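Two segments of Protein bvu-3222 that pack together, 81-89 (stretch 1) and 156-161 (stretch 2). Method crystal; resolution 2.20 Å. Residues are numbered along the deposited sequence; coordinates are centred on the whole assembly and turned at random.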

# COMPACT_ATOMS: atom_id res chain seq x y z
N ILE B 81 13.15 -14.78 2.49
CA ILE B 81 11.94 -14.08 2.92
C ILE B 81 12.11 -13.73 4.39
O ILE B 81 12.17 -14.61 5.25
CB ILE B 81 10.66 -14.94 2.73
CG1 ILE B 81 10.46 -15.31 1.25
CG2 ILE B 81 9.44 -14.21 3.29
CD1 ILE B 81 9.53 -16.48 1.04
N GLN B 82 12.20 -12.43 4.68
CA GLN B 82 12.30 -11.95 6.05
C GLN B 82 11.12 -11.06 6.42
O GLN B 82 10.81 -10.10 5.70
CB GLN B 82 13.61 -11.18 6.25
CG GLN B 82 13.87 -10.72 7.70
CD GLN B 82 14.19 -11.88 8.63
OE1 GLN B 82 15.18 -12.57 8.44
NE2 GLN B 82 13.35 -12.07 9.64
N THR B 83 10.46 -11.39 7.52
CA THR B 83 9.42 -10.53 8.09
C THR B 83 9.48 -10.53 9.62
O THR B 83 10.03 -11.45 10.24
CB THR B 83 8.00 -10.90 7.55
OG1 THR B 83 7.10 -9.81 7.80
CG2 THR B 83 7.46 -12.18 8.16
N ALA B 84 8.94 -9.48 10.23
CA ALA B 84 8.97 -9.30 11.68
C ALA B 84 7.78 -9.96 12.40
O ALA B 84 7.64 -9.84 13.62
CB ALA B 84 9.06 -7.82 12.03
N PHE B 85 6.93 -10.64 11.64
CA PHE B 85 5.80 -11.37 12.21
C PHE B 85 6.04 -12.88 12.16
O PHE B 85 6.93 -13.35 11.46
CB PHE B 85 4.51 -11.02 11.47
CG PHE B 85 4.36 -9.56 11.17
CD1 PHE B 85 3.89 -8.68 12.14
CD2 PHE B 85 4.69 -9.05 9.93
CE1 PHE B 85 3.75 -7.33 11.87
CE2 PHE B 85 4.55 -7.70 9.65
CZ PHE B 85 4.09 -6.84 10.62
N THR B 86 5.24 -13.62 12.91
CA THR B 86 5.68 -14.90 13.47
C THR B 86 5.28 -16.06 12.57
O THR B 86 6.13 -16.70 11.96
CB THR B 86 5.09 -15.13 14.88
OG1 THR B 86 5.40 -14.01 15.72
CG2 THR B 86 5.66 -16.39 15.49
N ASN B 87 3.98 -16.32 12.49
CA ASN B 87 3.43 -17.12 11.40
C ASN B 87 2.61 -16.27 10.43
O ASN B 87 1.43 -16.52 10.21
CB ASN B 87 2.56 -18.26 11.95
CG ASN B 87 3.08 -19.62 11.56
OD1 ASN B 87 4.28 -19.81 11.34
ND2 ASN B 87 2.18 -20.59 11.46
N PHE B 88 3.26 -15.27 9.84
CA PHE B 88 2.59 -14.35 8.93
C PHE B 88 1.26 -13.88 9.52
O PHE B 88 0.27 -13.72 8.79
CB PHE B 88 2.36 -15.01 7.57
CG PHE B 88 3.58 -15.66 7.00
CD1 PHE B 88 4.46 -14.94 6.21
CD2 PHE B 88 3.86 -16.99 7.26
CE1 PHE B 88 5.59 -15.54 5.68
CE2 PHE B 88 4.99 -17.60 6.73
CZ PHE B 88 5.85 -16.87 5.94
N VAL B 89 1.24 -13.65 10.82
CA VAL B 89 0.08 -13.05 11.48
C VAL B 89 0.59 -11.81 12.23
O VAL B 89 1.68 -11.84 12.80
CB VAL B 89 -0.62 -14.06 12.45
CG1 VAL B 89 -1.73 -13.41 13.27
CG2 VAL B 89 -1.19 -15.25 11.68
N ASN B 156 -2.38 -18.05 0.39
CA ASN B 156 -1.80 -16.71 0.46
C ASN B 156 -2.07 -16.09 1.82
O ASN B 156 -3.22 -15.99 2.25
CB ASN B 156 -2.35 -15.82 -0.65
CG ASN B 156 -1.73 -16.11 -2.00
OD1 ASN B 156 -0.61 -16.63 -2.09
ND2 ASN B 156 -2.44 -15.76 -3.06
N THR B 157 -0.99 -15.70 2.49
CA THR B 157 -1.07 -15.29 3.88
C THR B 157 -0.52 -13.89 4.09
O THR B 157 -1.05 -13.13 4.91
CB THR B 157 -0.32 -16.30 4.79
OG1 THR B 157 -0.52 -17.63 4.29
CG2 THR B 157 -0.85 -16.24 6.22
N LEU B 158 0.53 -13.53 3.35
CA LEU B 158 1.22 -12.26 3.57
C LEU B 158 1.63 -11.57 2.27
O LEU B 158 2.25 -12.18 1.41
CB LEU B 158 2.44 -12.48 4.49
CG LEU B 158 3.18 -11.25 5.04
CD1 LEU B 158 3.55 -11.44 6.51
CD2 LEU B 158 4.40 -10.92 4.22
N THR B 159 1.30 -10.29 2.16
CA THR B 159 1.70 -9.50 1.00
C THR B 159 2.59 -8.33 1.46
O THR B 159 2.25 -7.65 2.41
CB THR B 159 0.46 -8.97 0.24
OG1 THR B 159 -0.36 -10.07 -0.16
CG2 THR B 159 0.87 -8.19 -0.99
N MET B 160 3.72 -8.13 0.79
CA MET B 160 4.60 -6.98 1.02
C MET B 160 4.52 -6.04 -0.17
O MET B 160 4.75 -6.45 -1.31
CB MET B 160 6.07 -7.41 1.16
CG MET B 160 6.37 -8.30 2.35
SD MET B 160 8.14 -8.51 2.67
CE MET B 160 7.98 -9.41 4.17
N ASN B 161 4.22 -4.77 0.10
CA ASN B 161 4.17 -3.74 -0.93
C ASN B 161 5.32 -2.79 -0.74
O ASN B 161 5.50 -2.25 0.35
CB ASN B 161 2.85 -2.97 -0.86
CG ASN B 161 1.65 -3.87 -1.10
OD1 ASN B 161 1.55 -4.51 -2.14
ND2 ASN B 161 0.75 -3.92 -0.13

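The two strands in this contact run almost perpendicular to each other, at 89°, and no hydrogen bond joins the two stretches. Their axes come no closer than 10.2 Å, so strand 81-83 and strand 158-161 do not pair through their backbones; the gap is filled by side chains, and the contact rests on van der Waals packing that buries 301 Å² in total.

Leu 158 is the centre of this packing. CB of Leu 158 lies 3.6 Å from CD1 of Phe 88, in a pair of residues whose CA atoms are 5.9 Å apart, and the ring meets Leu 158 obliquely. Phe 88 is held in the loop with positive phi and psi (46°/38°), and its chi1 is in the m rotamer. Phe 88 also reaches Thr 157, the residue before Leu 158, where CB of Phe 88 approaches CG2 of Thr 157 to 3.7 Å, so that the methyl group of the threonine extends the apolar surface. At the end of its side chain Leu 158 touches two further residues: its CD1 is 4.3 Å from CD2 of Phe 85, a looser and again oblique approach, and 4.1 Å from OG1 of Thr 83, a hydroxyl whose hydrogen bonding is met elsewhere in the structure.

Met 160 spans the wider part of the gap. The CA of Met 160 is 9.3 Å from the CA of Thr 83, yet with chi2 and chi3 both t the side chain is extended, and its terminal methyl CE comes within 3.7 Å of CB of Thr 83 and 3.3 Å of the backbone O of Gln 82. The CB of Gln 82 points away from stretch 2, leaving its carbonyl to make the contact. Between Leu 158 and Met 160, Thr 159 makes no contact, as expected for the alternation of side chains along an extended strand.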